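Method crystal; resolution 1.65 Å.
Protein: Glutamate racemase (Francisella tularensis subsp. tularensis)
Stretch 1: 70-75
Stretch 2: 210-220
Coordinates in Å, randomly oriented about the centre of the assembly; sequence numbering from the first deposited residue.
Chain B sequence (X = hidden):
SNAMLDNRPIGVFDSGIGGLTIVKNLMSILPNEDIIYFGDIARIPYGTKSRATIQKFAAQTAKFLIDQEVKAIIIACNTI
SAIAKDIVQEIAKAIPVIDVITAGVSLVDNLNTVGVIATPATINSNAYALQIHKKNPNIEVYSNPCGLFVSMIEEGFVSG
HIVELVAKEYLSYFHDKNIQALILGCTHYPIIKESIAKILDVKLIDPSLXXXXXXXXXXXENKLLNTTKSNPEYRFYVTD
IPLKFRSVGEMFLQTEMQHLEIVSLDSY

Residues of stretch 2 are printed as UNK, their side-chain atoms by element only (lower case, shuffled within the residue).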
# COMPACT_ATOMS: atom_id res chain seq x y z
N VAL B 70 6.54 -17.94 12.28
CA VAL B 70 7.05 -19.05 11.47
C VAL B 70 8.40 -19.52 12.02
O VAL B 70 9.15 -18.71 12.56
CB VAL B 70 7.17 -18.69 9.97
CG1 VAL B 70 5.77 -18.37 9.36
CG2 VAL B 70 8.14 -17.50 9.74
N LYS B 71 8.74 -20.79 11.84
CA LYS B 71 10.08 -21.30 12.26
C LYS B 71 11.17 -21.17 11.20
O LYS B 71 12.36 -21.27 11.51
CB LYS B 71 10.03 -22.76 12.73
CG LYS B 71 9.56 -23.73 11.69
CD LYS B 71 9.42 -25.14 12.32
CE LYS B 71 8.86 -26.10 11.36
NZ LYS B 71 8.73 -27.48 12.05
N ALA B 72 10.75 -20.93 9.96
CA ALA B 72 11.64 -20.81 8.82
C ALA B 72 10.86 -20.14 7.69
O ALA B 72 9.65 -20.25 7.61
CB ALA B 72 12.17 -22.19 8.32
N ILE B 73 11.59 -19.46 6.84
CA ILE B 73 11.06 -18.83 5.63
C ILE B 73 11.75 -19.40 4.41
O ILE B 73 12.95 -19.52 4.41
CB ILE B 73 11.24 -17.32 5.69
CG1 ILE B 73 10.30 -16.74 6.76
CG2 ILE B 73 10.93 -16.65 4.31
CD1 ILE B 73 10.64 -15.33 7.19
N ILE B 74 10.99 -19.72 3.37
CA ILE B 74 11.54 -19.94 2.06
C ILE B 74 11.01 -18.86 1.12
O ILE B 74 9.79 -18.70 0.97
CB ILE B 74 11.23 -21.36 1.54
CG1 ILE B 74 11.62 -21.54 0.06
CG2 ILE B 74 9.77 -21.74 1.75
CD1 ILE B 74 11.88 -23.07 -0.24
N ILE B 75 11.93 -18.14 0.50
CA ILE B 75 11.54 -17.15 -0.54
C ILE B 75 11.41 -17.88 -1.87
O ILE B 75 12.40 -18.33 -2.46
CB ILE B 75 12.54 -16.02 -0.65
CG1 ILE B 75 12.80 -15.39 0.73
CG2 ILE B 75 12.06 -15.01 -1.72
CD1 ILE B 75 13.80 -14.18 0.69
N UNK B 210 14.78 -28.16 -5.22
CA UNK B 210 16.07 -28.02 -4.53
C UNK B 210 15.93 -27.07 -3.35
O UNK B 210 16.42 -27.37 -2.25
c UNK B 210 18.53 -27.28 -4.88
c UNK B 210 17.14 -27.53 -5.49
n UNK B 210 20.56 -28.40 -4.15
c UNK B 210 19.28 -28.55 -4.41
o UNK B 210 18.71 -29.63 -4.30
N UNK B 211 15.24 -25.93 -3.55
CA UNK B 211 15.00 -25.01 -2.44
C UNK B 211 14.23 -25.68 -1.31
O UNK B 211 14.56 -25.55 -0.12
c UNK B 211 14.25 -23.68 -2.95
N UNK B 212 13.19 -26.43 -1.67
CA UNK B 212 12.44 -27.17 -0.66
C UNK B 212 13.30 -28.19 0.09
O UNK B 212 13.20 -28.31 1.31
c UNK B 212 11.23 -27.83 -1.30
o UNK B 212 10.43 -26.86 -1.97
N UNK B 213 14.15 -28.90 -0.64
CA UNK B 213 15.11 -29.84 -0.01
C UNK B 213 16.10 -29.18 0.93
O UNK B 213 16.43 -29.76 1.96
n UNK B 213 17.09 -33.25 -4.40
c UNK B 213 14.88 -31.54 -1.82
c UNK B 213 16.47 -32.08 -3.65
c UNK B 213 15.56 -32.59 -2.62
c UNK B 213 15.84 -30.63 -1.08
N UNK B 214 16.54 -27.97 0.58
CA UNK B 214 17.41 -27.20 1.46
C UNK B 214 16.70 -26.90 2.78
O UNK B 214 17.30 -26.97 3.84
c UNK B 214 17.93 -25.91 0.77
se UNK B 214 19.40 -24.56 -1.21
c UNK B 214 21.23 -25.03 -1.72
c UNK B 214 18.93 -26.21 -0.32
N UNK B 215 15.42 -26.54 2.70
CA UNK B 215 14.65 -26.30 3.90
C UNK B 215 14.48 -27.60 4.71
O UNK B 215 14.71 -27.60 5.89
c UNK B 215 13.12 -24.66 5.88
c UNK B 215 13.30 -25.68 3.57
c UNK B 215 11.16 -24.68 4.37
c UNK B 215 12.39 -25.43 4.79
N UNK B 216 14.14 -28.71 4.05
CA UNK B 216 14.08 -30.02 4.71
C UNK B 216 15.40 -30.31 5.48
O UNK B 216 15.37 -30.67 6.67
o UNK B 216 14.43 -36.04 6.57
c UNK B 216 15.17 -33.16 4.45
c UNK B 216 14.27 -34.87 5.87
c UNK B 216 13.96 -32.49 4.44
c UNK B 216 13.82 -31.17 3.73
c UNK B 216 13.05 -34.22 5.86
c UNK B 216 12.90 -33.04 5.15
c UNK B 216 15.34 -34.34 5.16
N UNK B 217 16.55 -30.14 4.82
CA UNK B 217 17.81 -30.51 5.47
C UNK B 217 18.04 -29.68 6.71
O UNK B 217 18.47 -30.20 7.73
o UNK B 217 18.86 -31.28 3.48
c UNK B 217 18.99 -30.35 4.52
N UNK B 218 17.72 -28.38 6.62
CA UNK B 218 17.87 -27.51 7.75
C UNK B 218 16.98 -27.94 8.90
O UNK B 218 17.44 -28.02 10.04
c UNK B 218 16.78 -24.89 9.48
c UNK B 218 17.87 -24.98 8.43
c UNK B 218 17.57 -26.06 7.38
c UNK B 218 18.11 -23.61 7.76
N UNK B 219 15.70 -28.20 8.64
CA UNK B 219 14.80 -28.61 9.74
C UNK B 219 15.22 -29.94 10.36
O UNK B 219 15.18 -30.12 11.57
c UNK B 219 12.75 -27.41 8.78
c UNK B 219 13.37 -28.73 9.25
c UNK B 219 11.36 -27.68 8.24
c UNK B 219 12.64 -26.37 9.91
N UNK B 220 15.61 -30.88 9.52
CA UNK B 220 16.02 -32.20 9.99
C UNK B 220 17.26 -32.10 10.86
O UNK B 220 17.31 -32.64 11.97
c UNK B 220 18.26 -34.59 9.08
c UNK B 220 16.70 -36.68 9.99
c UNK B 220 16.11 -35.46 9.63
c UNK B 220 16.28 -33.10 8.80
c UNK B 220 16.90 -34.41 9.17
c UNK B 220 18.85 -35.82 9.43
c UNK B 220 18.07 -36.85 9.88

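Position 210 carries three side-chain carbons, the third bearing one oxygen and one nitrogen; this terminal amide touches nothing on stretch 1, and the chain length makes it Gln210. At 211 a single carbon follows CA. That CB lies 3.7 Å from CD1 of Ile74, and the residue is Ala211. Position 212 has one carbon and one oxygen, a hydroxymethyl group; its CA-to-CB bond points sideways, and its oxygen lies 4.4 Å from CD1 of Ile74; it is Ser212.

Four carbons in a row ending in nitrogen mark position 213, which is exposed and out of reach of stretch 1, as Lys213. Position 214 shows two carbons, a selenium and a last carbon, unbranched: Met214, present as selenomethionine. Its CA-to-CB bond points sideways and its end leads away, so it makes no contact.

At 215 there are four carbons, forked at the second. One branch end comes within 3.6 Å of CB of Ala72 and the other within 4.2 Å of CG2 of Ile74. The fork at the second carbon identifies Leu215, whose CD1 is the atom near Ala72 and CD2 the atom near Ile74.

Position 216 holds one carbon and a six-carbon ring bearing an oxygen, out of reach of stretch 1: Tyr216. Position 217, with one carbon and one oxygen, is Ser217, exposed and far from stretch 1. Four carbons forked at the second recur at 218; the CA-to-CB bond points toward the strand, but the nearest branch end stays 5.5 Å from CB of Ala72, and the residue is Leu218. The same fork at 219 reaches Lys71 and Ala72, one branch end lying 4.1 Å from CE of Lys71 and 4.5 Å from CB of Ala72. This is Leu219, and the branch is CD2. Position 220 has one carbon and a six-carbon ring without oxygen, exposed and out of reach: Phe220.

The contact is a helix packed nearly antiparallel to a strand, at 166° between their directions and 9.5 Å between axes at closest approach. Ala211, Leu215 and Leu219, spaced four residues apart, fall along one side of the helix, while Ala72 and Ile74 alternate with Ile73 and Ile75, which point away. The opposed directions pair Ile74 with Ala211 and Leu215, then Ala72 with Leu215 and Leu219. CB of Ala72 and CD1 of Leu215 make the closest of the contacts, at 3.6 Å, and the aliphatic part of Lys71 extends the apolar surface. No hydrogen bond crosses the interface; apolar packing joins the two elements, burying 296 Å² in total.

Stretch 2 210-220: QASKMLYSLLF
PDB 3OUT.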